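Long-range contacts in putative kinase (Chloroflexus aurantiacus, PDB 2RHM), which is of unknown function but, as a putative kinase with the P-loop NTPase fold, probably binds a nucleoside triphosphate and transfers its phosphate: residues I9-P14 with P106-C111; T16-L21 with I81-F86; T69-L74 with H99-F104. All blocks are in the same frame, centred on the assembly; numbering follows the deposited sequence.

Contacts 1 and 2 meet at the middle of the chain, their centres about 6 Å apart, while contact 3 lies about 18 Å from the first and 19 Å from the second. The parallel sheet has strand order 2-3-1-4-5, that of the kinase-like P-loop NTPases. Contact 1 pairs strands 6-12 and 105-112; contact 2 sets the start of helix 18-29 against strand 80-83, the other neighbour of strand 6-12. Contact 3 joins helix 52-75, packed on M82 of the sheet, to the end of helix 88-101 and the turn after it. Contacts 2 and 3 alternate along the chain inside the loop contact 1 closes. The probable phosphate-binding loop follows the central strand, 6-12, and leads into helix 18-29.

Contact 1 of 3, residues I9-P14 with P106-C111; sequences IVTGHP and PIQIRC
I9, V10 and T11 lie beside Q108, I109 and R110 in two parallel neighbouring strands, whose short axes approach to 4.5 Å at an angle of 20°. I9 uses both backbone polar atoms, its N-H meeting I107 O and its O receiving I109 N; T11 does likewise with I109 O and C111 N, all four bonds measuring 2.8 Å. The last of them differs from the nearly straight others, C111 N standing 26° out of the carbonyl plane of T11. Between them V10 turns a CA-H toward I109 O, with V10 CA 3.3 Å from that oxygen.

On one face of the sheet, I9 CD1 lies beside P106 CB at 4.1 Å, the two side chains pointing the same way. T11 CG2 approaches both Q108 OE1, at 3.6 Å, and R110 CB, at 3.9 Å. The torsion that lodges this methyl between the backbone N and carbonyl carbon leaves T11 OG1 anti to N (chi1 -167°), where it makes weak hydrogen bonds with S84 O and F86 N. The extended Q108 chain delivers OE1 to L156 N, while R110 NH1 bonds I153 O and R110 NE bonds T164 OG1.

These are central strands of the P-loop NTPase sheet, and G12 opens what is probably the Walker A loop. Its backbone angles, and the nearness of C111 O, would jam any CB. On the other face V10 CG1 packs 4.3 Å from C111 SG, with V10 touching K18 and L25 of helix 18-29 and C111 touching K18. I109 touches L25 and, on helix 175-187, V182. At H13 a water takes the place of a direct bond, accepting from H13 N and donating to C111 O. The loop runs on to P14, which touches a bound benzoic acid.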
ATOM      1  N   ILE B   9       3.164  15.343   1.462  1.00 22.02           N
ATOM      2  CA  ILE B   9       3.609  14.827   2.730  1.00 22.54           C
ATOM      3  C   ILE B   9       2.897  15.576   3.844  1.00 22.84           C
ATOM      4  O   ILE B   9       3.008  16.793   3.952  1.00 23.34           O
ATOM      5  CB  ILE B   9       5.141  14.981   2.897  1.00 24.30           C
ATOM      6  CG1 ILE B   9       5.883  14.181   1.816  1.00 28.39           C
ATOM      7  CG2 ILE B   9       5.601  14.581   4.308  1.00 26.18           C
ATOM      8  CD1 ILE B   9       6.290  15.026   0.617  1.00 38.79           C
ATOM      9  N   VAL B  10       2.141  14.838   4.639  1.00 21.14           N
ATOM     10  CA  VAL B  10       1.496  15.399   5.819  1.00 22.30           C
ATOM     11  C   VAL B  10       2.174  14.867   7.056  1.00 23.74           C
ATOM     12  O   VAL B  10       2.163  13.663   7.318  1.00 23.09           O
ATOM     13  CB  VAL B  10      -0.009  15.102   5.876  1.00 23.89           C
ATOM     14  CG1 VAL B  10      -0.637  15.824   7.041  1.00 26.99           C
ATOM     15  CG2 VAL B  10      -0.682  15.523   4.580  1.00 25.33           C
ATOM     16  N   THR B  11       2.786  15.786   7.805  1.00 22.22           N
ATOM     17  CA  THR B  11       3.561  15.416   8.979  1.00 23.32           C
ATOM     18  C   THR B  11       3.062  16.155  10.217  1.00 22.98           C
ATOM     19  O   THR B  11       2.218  17.026  10.132  1.00 24.05           O
ATOM     20  CB  THR B  11       5.058  15.650   8.753  1.00 23.84           C
ATOM     21  OG1 THR B  11       5.807  14.992   9.791  1.00 25.26           O
ATOM     22  CG2 THR B  11       5.362  17.128   8.704  1.00 24.36           C
ATOM     23  N   GLY B  12       3.559  15.753  11.376  1.00 22.70           N
ATOM     24  CA  GLY B  12       3.165  16.339  12.636  1.00 21.02           C
ATOM     25  C   GLY B  12       3.411  15.347  13.721  1.00 22.14           C
ATOM     26  O   GLY B  12       3.462  14.135  13.466  1.00 22.46           O
ATOM     27  N   HIS B  13       3.546  15.838  14.943  1.00 22.30           N
ATOM     28  CA  HIS B  13       3.579  14.932  16.078  1.00 22.49           C
ATOM     29  C   HIS B  13       2.213  14.219  16.247  1.00 22.53           C
ATOM     30  O   HIS B  13       1.203  14.654  15.715  1.00 21.86           O
ATOM     31  CB  HIS B  13       3.955  15.679  17.348  1.00 23.36           C
ATOM     32  CG  HIS B  13       5.401  16.024  17.435  1.00 23.69           C
ATOM     33  ND1 HIS B  13       6.399  15.097  17.228  1.00 23.85           N
ATOM     34  CD2 HIS B  13       6.022  17.189  17.739  1.00 24.97           C
ATOM     35  CE1 HIS B  13       7.573  15.677  17.410  1.00 27.88           C
ATOM     36  NE2 HIS B  13       7.373  16.945  17.724  1.00 24.90           N
ATOM     37  N   PRO B  14       2.189  13.084  16.962  1.00 24.55           N
ATOM     38  CA  PRO B  14       0.912  12.434  17.230  1.00 25.66           C
ATOM     39  C   PRO B  14      -0.137  13.379  17.849  1.00 24.01           C
ATOM     40  O   PRO B  14       0.179  14.214  18.706  1.00 24.24           O
ATOM     41  CB  PRO B  14       1.306  11.319  18.194  1.00 26.97           C
ATOM     42  CG  PRO B  14       2.717  10.960  17.751  1.00 25.36           C
ATOM     43  CD  PRO B  14       3.321  12.306  17.497  1.00 25.03           C
ATOM     44  N   PRO B 106       7.523  17.431  -4.315  1.00 23.43           N
ATOM     45  CA  PRO B 106       6.990  17.463  -2.949  1.00 22.60           C
ATOM     46  C   PRO B 106       6.175  18.694  -2.579  1.00 23.00           C
ATOM     47  O   PRO B 106       6.502  19.822  -2.990  1.00 22.68           O
ATOM     48  CB  PRO B 106       8.249  17.412  -2.087  1.00 24.89           C
ATOM     49  CG  PRO B 106       9.247  18.171  -2.896  1.00 24.02           C
ATOM     50  CD  PRO B 106       8.948  17.825  -4.350  1.00 25.88           C
ATOM     51  N   ILE B 107       5.113  18.454  -1.812  1.00 21.66           N
ATOM     52  CA  ILE B 107       4.303  19.499  -1.204  1.00 22.89           C
ATOM     53  C   ILE B 107       4.142  19.024   0.235  1.00 24.34           C
ATOM     54  O   ILE B 107       3.770  17.882   0.453  1.00 25.24           O
ATOM     55  CB  ILE B 107       2.931  19.625  -1.858  1.00 24.28           C
ATOM     56  CG1 ILE B 107       3.079  19.998  -3.345  1.00 29.66           C
ATOM     57  CG2 ILE B 107       2.099  20.695  -1.109  1.00 26.50           C
ATOM     58  CD1 ILE B 107       1.769  19.938  -4.115  1.00 34.13           C
ATOM     59  N   GLN B 108       4.430  19.871   1.215  1.00 21.16           N
ATOM     60  CA  GLN B 108       4.449  19.429   2.601  1.00 21.08           C
ATOM     61  C   GLN B 108       3.552  20.262   3.503  1.00 21.61           C
ATOM     62  O   GLN B 108       3.523  21.499   3.401  1.00 22.63           O
ATOM     63  CB  GLN B 108       5.888  19.415   3.152  1.00 23.23           C
ATOM     64  CG  GLN B 108       6.018  18.748   4.523  1.00 25.78           C
ATOM     65  CD  GLN B 108       7.475  18.545   4.989  1.00 23.16           C
ATOM     66  OE1 GLN B 108       7.705  17.945   6.040  1.00 24.45           O
ATOM     67  NE2 GLN B 108       8.447  19.031   4.211  1.00 23.58           N
ATOM     68  N   ILE B 109       2.754  19.562   4.296  1.00 23.45           N
ATOM     69  CA  ILE B 109       1.901  20.179   5.322  1.00 22.12           C
ATOM     70  C   ILE B 109       2.306  19.630   6.685  1.00 23.32           C
ATOM     71  O   ILE B 109       2.344  18.403   6.905  1.00 24.83           O
ATOM     72  CB  ILE B 109       0.409  19.925   5.084  1.00 24.27           C
ATOM     73  CG1 ILE B 109       0.009  20.399   3.696  1.00 27.12           C
ATOM     74  CG2 ILE B 109      -0.424  20.651   6.141  1.00 24.79           C
ATOM     75  CD1 ILE B 109      -1.388  20.154   3.369  1.00 34.88           C
ATOM     76  N   ARG B 110       2.662  20.545   7.581  1.00 22.66           N
ATOM     77  CA  ARG B 110       3.067  20.194   8.921  1.00 22.99           C
ATOM     78  C   ARG B 110       1.986  20.643   9.892  1.00 25.12           C
ATOM     79  O   ARG B 110       1.587  21.800   9.894  1.00 25.78           O
ATOM     80  CB  ARG B 110       4.396  20.831   9.310  1.00 25.38           C
ATOM     81  CG  ARG B 110       4.686  20.602  10.779  1.00 31.51           C
ATOM     82  CD  ARG B 110       5.934  21.253  11.245  1.00 27.78           C
ATOM     83  NE  ARG B 110       5.908  22.706  11.104  1.00 29.72           N
ATOM     84  CZ  ARG B 110       6.785  23.511  11.686  1.00 28.22           C
ATOM     85  NH1 ARG B 110       7.731  23.010  12.458  1.00 26.06           N
ATOM     86  NH2 ARG B 110       6.709  24.826  11.515  1.00 33.82           N
ATOM     87  N   CYS B 111       1.491  19.708  10.693  1.00 24.40           N
ATOM     88  CA  CYS B 111       0.497  20.032  11.695  1.00 25.84           C
ATOM     89  C   CYS B 111       1.168  20.228  13.029  1.00 24.68           C
ATOM     90  O   CYS B 111       2.104  19.518  13.346  1.00 24.18           O
ATOM     91  CB  CYS B 111      -0.518  18.905  11.811  1.00 25.68           C
ATOM     92  SG  CYS B 111      -1.392  18.611  10.285  1.00 29.50           S
TER
HETATM   93  O   HOH W   1       4.080  18.904  15.262  1.00 21.04           O

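Contact 2 of 3, residues T16-L21 with I81-F86; sequences TGKTTL and IMESNF
K18 and T19, the first two residues of helix 18-29, meet E83 of strand 80-83 and, in the case of K18, S84 and N85, which follow it in sequence. Ahead of them T16 binds H13 O through its hydroxyl, and G17 takes the N-cap position with backbone angles that would press a CB against the preceding carbonyl. Its own O receives L21 N.

K18 carries the contact. Its CG sits between the backbone N and the carbonyl carbon (chi1 60°), and the chain then runs straight until the bend at chi4 (56°) turns NZ to the carboxylate of E83. K18 NZ reaches E83 OE2 at 2.8 Å in a salt bridge, on the syn side and 32° out of the carboxylate plane, the two side chains crossing at about a right angle. G12, G17, K18 and T19 match the Walker A pattern, consistent with a phosphate-binding P-loop; a bound benzoic acid lies about 5 Å from the K18 side chain. The methylenes pack as well, K18 CD 3.7 Å from S84 O and K18 CE 4.0 Å from N85 CB, covering N85 N, which has no partner in the model. With an alanine at K18, E83 OE2 would probably lose its charged mate and N85 part of its cover.

A water accepts from K18 NZ and donates to N85 OD1, which also binds K36 NZ. At T19 another water links OG1 to E83 OE1, donating to the latter at 2.7 Å; S35 OG is a further partner of that oxygen.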
ATOM      1  N   THR B  16      -1.665  15.932  16.418  1.00 21.43           N
ATOM      2  CA  THR B  16      -1.684  17.301  15.902  1.00 21.41           C
ATOM      3  C   THR B  16      -2.743  17.608  14.829  1.00 25.00           C
ATOM      4  O   THR B  16      -2.815  18.745  14.350  1.00 26.86           O
ATOM      5  CB  THR B  16      -0.310  17.685  15.301  1.00 21.32           C
ATOM      6  OG1 THR B  16       0.087  16.702  14.343  1.00 21.75           O
ATOM      7  CG2 THR B  16       0.748  17.802  16.406  1.00 20.23           C
ATOM      8  N   GLY B  17      -3.526  16.601  14.436  1.00 24.89           N
ATOM      9  CA  GLY B  17      -4.559  16.772  13.419  1.00 25.45           C
ATOM     10  C   GLY B  17      -4.193  16.217  12.050  1.00 24.46           C
ATOM     11  O   GLY B  17      -4.985  16.289  11.106  1.00 23.40           O
ATOM     12  N   LYS B  18      -2.987  15.679  11.927  1.00 23.25           N
ATOM     13  CA  LYS B  18      -2.535  15.153  10.639  1.00 24.07           C
ATOM     14  C   LYS B  18      -3.426  14.052  10.071  1.00 23.96           C
ATOM     15  O   LYS B  18      -3.586  13.942   8.849  1.00 24.18           O
ATOM     16  CB  LYS B  18      -1.066  14.700  10.716  1.00 24.59           C
ATOM     17  CG  LYS B  18      -0.784  13.606  11.718  1.00 24.84           C
ATOM     18  CD  LYS B  18       0.717  13.211  11.677  1.00 23.71           C
ATOM     19  CE  LYS B  18       1.076  12.249  12.782  1.00 26.35           C
ATOM     20  NZ  LYS B  18       0.267  11.019  12.790  1.00 26.53           N
ATOM     21  N   THR B  19      -4.034  13.239  10.922  1.00 23.45           N
ATOM     22  CA  THR B  19      -4.906  12.191  10.411  1.00 25.97           C
ATOM     23  C   THR B  19      -6.125  12.811   9.729  1.00 25.86           C
ATOM     24  O   THR B  19      -6.415  12.555   8.555  1.00 26.13           O
ATOM     25  CB  THR B  19      -5.383  11.250  11.524  1.00 27.30           C
ATOM     26  OG1 THR B  19      -4.248  10.723  12.202  1.00 27.79           O
ATOM     27  CG2 THR B  19      -6.192  10.150  10.940  1.00 24.71           C
ATOM     28  N   THR B  20      -6.827  13.672  10.448  1.00 28.00           N
ATOM     29  CA  THR B  20      -8.035  14.292   9.896  1.00 28.77           C
ATOM     30  C   THR B  20      -7.743  15.110   8.648  1.00 27.21           C
ATOM     31  O   THR B  20      -8.468  15.023   7.658  1.00 26.52           O
ATOM     32  CB  THR B  20      -8.689  15.196  10.948  1.00 30.39           C
ATOM     33  OG1 THR B  20      -9.155  14.365  12.014  1.00 34.01           O
ATOM     34  CG2 THR B  20      -9.878  15.970  10.353  1.00 32.40           C
ATOM     35  N   LEU B  21      -6.683  15.900   8.723  1.00 26.56           N
ATOM     36  CA  LEU B  21      -6.262  16.747   7.634  1.00 23.98           C
ATOM     37  C   LEU B  21      -5.875  15.958   6.383  1.00 23.36           C
ATOM     38  O   LEU B  21      -6.301  16.286   5.275  1.00 24.33           O
ATOM     39  CB  LEU B  21      -5.130  17.657   8.089  1.00 25.13           C
ATOM     40  CG  LEU B  21      -4.701  18.722   7.077  1.00 30.87           C
ATOM     41  CD1 LEU B  21      -4.144  19.947   7.783  1.00 32.56           C
ATOM     42  CD2 LEU B  21      -3.705  18.208   6.016  1.00 34.69           C
ATOM     43  N   ILE B  81      -0.822  11.061  -1.267  1.00 21.83           N
ATOM     44  CA  ILE B  81      -0.623  11.654   0.041  1.00 22.38           C
ATOM     45  C   ILE B  81      -0.024  10.587   0.961  1.00 22.33           C
ATOM     46  O   ILE B  81      -0.522   9.441   1.026  1.00 22.80           O
ATOM     47  CB  ILE B  81      -1.954  12.125   0.641  1.00 25.18           C
ATOM     48  CG1 ILE B  81      -2.663  13.129  -0.289  1.00 24.55           C
ATOM     49  CG2 ILE B  81      -1.716  12.700   2.038  1.00 24.52           C
ATOM     50  CD1 ILE B  81      -4.164  13.186  -0.044  1.00 27.25           C
HETATM   51  N   MSE B  82       1.038  10.956   1.660  1.00 22.62           N
HETATM   52  CA  MSE B  82       1.639  10.111   2.683  1.00 22.92           C
HETATM   53  C   MSE B  82       1.537  10.849   4.016  1.00 23.61           C
HETATM   54  O   MSE B  82       1.873  12.017   4.117  1.00 24.47           O
HETATM   55  CB  MSE B  82       3.112   9.785   2.403  1.00 22.17           C
HETATM   56  CG  MSE B  82       3.376   8.955   1.152  1.00 26.89           C
HETATM   57 SE   MSE B  82       5.305   8.717   0.844  0.75 30.47          SE
HETATM   58  CE  MSE B  82       5.626   8.069   2.681  1.00 22.04           C
ATOM     59  N   GLU B  83       1.098  10.131   5.044  1.00 23.82           N
ATOM     60  CA  GLU B  83       0.927  10.725   6.362  1.00 22.85           C
ATOM     61  C   GLU B  83       1.620   9.893   7.427  1.00 23.24           C
ATOM     62  O   GLU B  83       1.405   8.677   7.519  1.00 23.62           O
ATOM     63  CB  GLU B  83      -0.559  10.865   6.676  1.00 24.69           C
ATOM     64  CG  GLU B  83      -0.838  11.387   8.074  1.00 22.00           C
ATOM     65  CD  GLU B  83      -0.951  10.261   9.119  1.00 27.47           C
ATOM     66  OE1 GLU B  83      -1.821   9.369   8.978  1.00 27.02           O
ATOM     67  OE2 GLU B  83      -0.179  10.278  10.095  1.00 28.82           O
ATOM     68  N   SER B  84       2.459  10.558   8.220  1.00 23.22           N
ATOM     69  CA  SER B  84       3.129   9.939   9.359  1.00 23.28           C
ATOM     70  C   SER B  84       3.740  11.036  10.219  1.00 23.64           C
ATOM     71  O   SER B  84       3.757  12.201   9.826  1.00 24.64           O
ATOM     72  CB  SER B  84       4.251   9.022   8.883  1.00 24.77           C
ATOM     73  OG  SER B  84       4.765   8.258   9.968  1.00 25.02           O
ATOM     74  N   ASN B  85       4.258  10.662  11.384  1.00 24.34           N
ATOM     75  CA  ASN B  85       5.087  11.582  12.149  1.00 23.07           C
ATOM     76  C   ASN B  85       6.524  11.378  11.648  1.00 24.74           C
ATOM     77  O   ASN B  85       7.341  10.734  12.286  1.00 24.85           O
ATOM     78  CB  ASN B  85       4.923  11.391  13.663  1.00 24.55           C
ATOM     79  CG  ASN B  85       5.218   9.989  14.134  1.00 24.64           C
ATOM     80  OD1 ASN B  85       4.838   9.001  13.491  1.00 26.23           O
ATOM     81  ND2 ASN B  85       5.859   9.890  15.308  1.00 27.99           N
ATOM     82  N   PHE B  86       6.808  11.940  10.477  1.00 24.25           N
ATOM     83  CA  PHE B  86       8.097  11.721   9.817  1.00 22.52           C
ATOM     84  C   PHE B  86       9.273  12.286  10.616  1.00 25.06           C
ATOM     85  O   PHE B  86       9.164  13.337  11.279  1.00 25.27           O
ATOM     86  CB  PHE B  86       8.102  12.323   8.417  1.00 23.09           C
ATOM     87  CG  PHE B  86       7.185  11.650   7.452  1.00 23.29           C
ATOM     88  CD1 PHE B  86       7.552  10.458   6.850  1.00 25.97           C
ATOM     89  CD2 PHE B  86       5.957  12.205   7.124  1.00 25.05           C
ATOM     90  CE1 PHE B  86       6.719   9.840   5.927  1.00 29.71           C
ATOM     91  CE2 PHE B  86       5.119  11.586   6.217  1.00 26.78           C
ATOM     92  CZ  PHE B  86       5.493  10.408   5.625  1.00 27.87           C
TER
HETATM   93  O   HOH W   2       1.975   8.673  13.347  1.00 34.12           O
HETATM   94  O   HOH W   3      -3.101   8.684  11.247  1.00 34.42           O

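Contact 3 of 3, residues T69-L74 with H99-F104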
ATOM      1  N   THR B  69       4.833   1.058  -1.316  1.00 23.40           N
ATOM      2  CA  THR B  69       3.561   1.288  -1.999  1.00 23.20           C
ATOM      3  C   THR B  69       3.620   2.633  -2.730  1.00 22.79           C
ATOM      4  O   THR B  69       3.144   2.776  -3.869  1.00 23.71           O
ATOM      5  CB  THR B  69       2.406   1.215  -0.993  1.00 25.74           C
ATOM      6  OG1 THR B  69       2.356  -0.112  -0.445  1.00 29.21           O
ATOM      7  CG2 THR B  69       1.099   1.490  -1.670  1.00 27.12           C
ATOM      8  N   ALA B  70       4.224   3.617  -2.099  1.00 21.90           N
ATOM      9  CA  ALA B  70       4.383   4.939  -2.745  1.00 23.86           C
ATOM     10  C   ALA B  70       5.115   4.865  -4.070  1.00 24.12           C
ATOM     11  O   ALA B  70       4.788   5.581  -5.015  1.00 23.05           O
ATOM     12  CB  ALA B  70       5.105   5.900  -1.835  1.00 25.20           C
ATOM     13  N   ALA B  71       6.141   4.037  -4.134  1.00 22.73           N
ATOM     14  CA  ALA B  71       6.969   3.975  -5.324  1.00 22.42           C
ATOM     15  C   ALA B  71       6.164   3.477  -6.504  1.00 21.76           C
ATOM     16  O   ALA B  71       6.273   4.003  -7.611  1.00 21.20           O
ATOM     17  CB  ALA B  71       8.150   3.074  -5.084  1.00 24.68           C
ATOM     18  N   THR B  72       5.358   2.444  -6.296  1.00 23.31           N
ATOM     19  CA  THR B  72       4.622   1.912  -7.441  1.00 23.91           C
ATOM     20  C   THR B  72       3.517   2.875  -7.909  1.00 22.39           C
ATOM     21  O   THR B  72       3.211   2.933  -9.087  1.00 22.70           O
ATOM     22  CB  THR B  72       4.096   0.474  -7.204  1.00 24.30           C
ATOM     23  OG1 THR B  72       3.639  -0.074  -8.451  1.00 22.83           O
ATOM     24  CG2 THR B  72       2.970   0.445  -6.159  1.00 29.01           C
ATOM     25  N   ILE B  73       2.932   3.634  -6.986  1.00 21.25           N
ATOM     26  CA  ILE B  73       1.908   4.633  -7.346  1.00 22.28           C
ATOM     27  C   ILE B  73       2.548   5.783  -8.116  1.00 23.19           C
ATOM     28  O   ILE B  73       2.055   6.203  -9.178  1.00 20.95           O
ATOM     29  CB  ILE B  73       1.183   5.156  -6.085  1.00 22.63           C
ATOM     30  CG1 ILE B  73       0.403   4.020  -5.422  1.00 21.54           C
ATOM     31  CG2 ILE B  73       0.236   6.284  -6.426  1.00 24.68           C
ATOM     32  CD1 ILE B  73      -0.201   4.378  -4.130  1.00 21.98           C
ATOM     33  N   LEU B  74       3.656   6.288  -7.588  1.00 22.64           N
ATOM     34  CA  LEU B  74       4.382   7.376  -8.249  1.00 23.24           C
ATOM     35  C   LEU B  74       4.914   6.979  -9.621  1.00 23.80           C
ATOM     36  O   LEU B  74       4.874   7.793 -10.568  1.00 22.22           O
ATOM     37  CB  LEU B  74       5.520   7.883  -7.353  1.00 22.72           C
ATOM     38  CG  LEU B  74       5.072   8.623  -6.083  1.00 27.87           C
ATOM     39  CD1 LEU B  74       6.247   8.912  -5.181  1.00 25.07           C
ATOM     40  CD2 LEU B  74       4.366   9.931  -6.435  1.00 26.14           C
ATOM     41  N   HIS B  99      12.749   9.170  -4.437  1.00 23.84           N
ATOM     42  CA  HIS B  99      12.814  10.074  -5.583  1.00 25.49           C
ATOM     43  C   HIS B  99      13.661   9.510  -6.733  1.00 26.55           C
ATOM     44  O   HIS B  99      13.319   9.700  -7.897  1.00 25.00           O
ATOM     45  CB  HIS B  99      13.332  11.462  -5.171  1.00 27.04           C
ATOM     46  CG  HIS B  99      13.119  12.511  -6.216  1.00 25.31           C
ATOM     47  ND1 HIS B  99      13.983  12.699  -7.279  1.00 27.91           N
ATOM     48  CD2 HIS B  99      12.144  13.436  -6.362  1.00 27.26           C
ATOM     49  CE1 HIS B  99      13.553  13.698  -8.023  1.00 30.57           C
ATOM     50  NE2 HIS B  99      12.436  14.159  -7.494  1.00 26.98           N
ATOM     51  N   THR B 100      14.766   8.841  -6.397  1.00 25.62           N
ATOM     52  CA  THR B 100      15.630   8.197  -7.375  1.00 25.98           C
ATOM     53  C   THR B 100      14.905   7.146  -8.221  1.00 25.99           C
ATOM     54  O   THR B 100      15.160   7.029  -9.418  1.00 27.42           O
ATOM     55  CB  THR B 100      16.834   7.543  -6.651  1.00 27.48           C
ATOM     56  OG1 THR B 100      17.589   8.571  -6.011  1.00 30.35           O
ATOM     57  CG2 THR B 100      17.721   6.799  -7.603  1.00 29.48           C
ATOM     58  N   ILE B 101      13.988   6.390  -7.627  1.00 24.33           N
ATOM     59  CA  ILE B 101      13.267   5.357  -8.386  1.00 24.64           C
ATOM     60  C   ILE B 101      11.864   5.774  -8.852  1.00 24.86           C
ATOM     61  O   ILE B 101      11.273   5.142  -9.730  1.00 24.45           O
ATOM     62  CB  ILE B 101      13.179   4.032  -7.583  1.00 26.73           C
ATOM     63  CG1 ILE B 101      12.364   4.189  -6.294  1.00 26.38           C
ATOM     64  CG2 ILE B 101      14.595   3.515  -7.292  1.00 28.54           C
ATOM     65  CD1 ILE B 101      11.936   2.862  -5.712  1.00 30.33           C
ATOM     66  N   ALA B 102      11.353   6.850  -8.274  1.00 24.13           N
ATOM     67  CA  ALA B 102       9.996   7.284  -8.539  1.00 23.64           C
ATOM     68  C   ALA B 102       9.922   8.787  -8.319  1.00 25.22           C
ATOM     69  O   ALA B 102       9.473   9.231  -7.260  1.00 23.23           O
ATOM     70  CB  ALA B 102       9.079   6.552  -7.579  1.00 23.27           C
ATOM     71  N   PRO B 103      10.402   9.573  -9.302  1.00 25.01           N
ATOM     72  CA  PRO B 103      10.426  11.025  -9.189  1.00 25.00           C
ATOM     73  C   PRO B 103       9.077  11.658  -8.849  1.00 24.58           C
ATOM     74  O   PRO B 103       8.038  11.251  -9.353  1.00 24.01           O
ATOM     75  CB  PRO B 103      10.937  11.488 -10.560  1.00 27.45           C
ATOM     76  CG  PRO B 103      10.910  10.318 -11.423  1.00 25.97           C
ATOM     77  CD  PRO B 103      11.011   9.125 -10.564  1.00 25.97           C
ATOM     78  N   PHE B 104       9.124  12.658  -7.982  1.00 24.40           N
ATOM     79  CA  PHE B 104       7.945  13.336  -7.497  1.00 23.27           C
ATOM     80  C   PHE B 104       8.311  14.768  -7.213  1.00 22.84           C
ATOM     81  O   PHE B 104       9.483  15.103  -7.057  1.00 24.19           O
ATOM     82  CB  PHE B 104       7.405  12.688  -6.209  1.00 24.87           C
ATOM     83  CG  PHE B 104       8.416  12.645  -5.066  1.00 25.32           C
ATOM     84  CD1 PHE B 104       8.603  13.746  -4.251  1.00 24.55           C
ATOM     85  CD2 PHE B 104       9.143  11.497  -4.794  1.00 24.82           C
ATOM     86  CE1 PHE B 104       9.561  13.721  -3.234  1.00 23.34           C
ATOM     87  CE2 PHE B 104      10.085  11.468  -3.781  1.00 19.27           C
ATOM     88  CZ  PHE B 104      10.281  12.560  -2.990  1.00 22.55           C
TER
HETATM   89  O   HOH W   4       7.397   9.067 -10.897  1.00 25.77           O
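L74 O and P103 O are tied together by one water, which donates a hydrogen bond of 2.8 Å to each. It bridges helix 52-75, near its C-terminal end, to the loop that follows helix 88-101.

Beside this water the touch is apolar. A102, the first residue to leave helical geometry, presents its CB to the helix: it lies 3.8 Å from L74 CB and equally far from A71 O. The smallness of A71 and A102 lets the backbones come near, their CA atoms 5.5 Å apart. I101 adds CD1 against A71 CB at 3.8 Å.

L74 carries the rest of the contact, its side chain directed at F104. Both methyls come to F104 from one side: L74 CD1 obliquely to F104 CD2 at 3.9 Å, L74 CD2 to F104 CB at 4.1 Å. One face of the F104 ring is covered by H99, whose CD2 stands over its centre. The contact thus joins helix 52-75 to the turn leading from helix 88-101 into strand 105-112; both helices lie on the M82 side of the sheet, A70 and M95 touching M82. L98 packs against A71, L74 and F104. On helix 52-75, T72 OG1 bonds L33 N of the second subunit.

With methyls and a ring in touch and one water linking two carbonyls, the fit depends chiefly on shape, with little directional bonding.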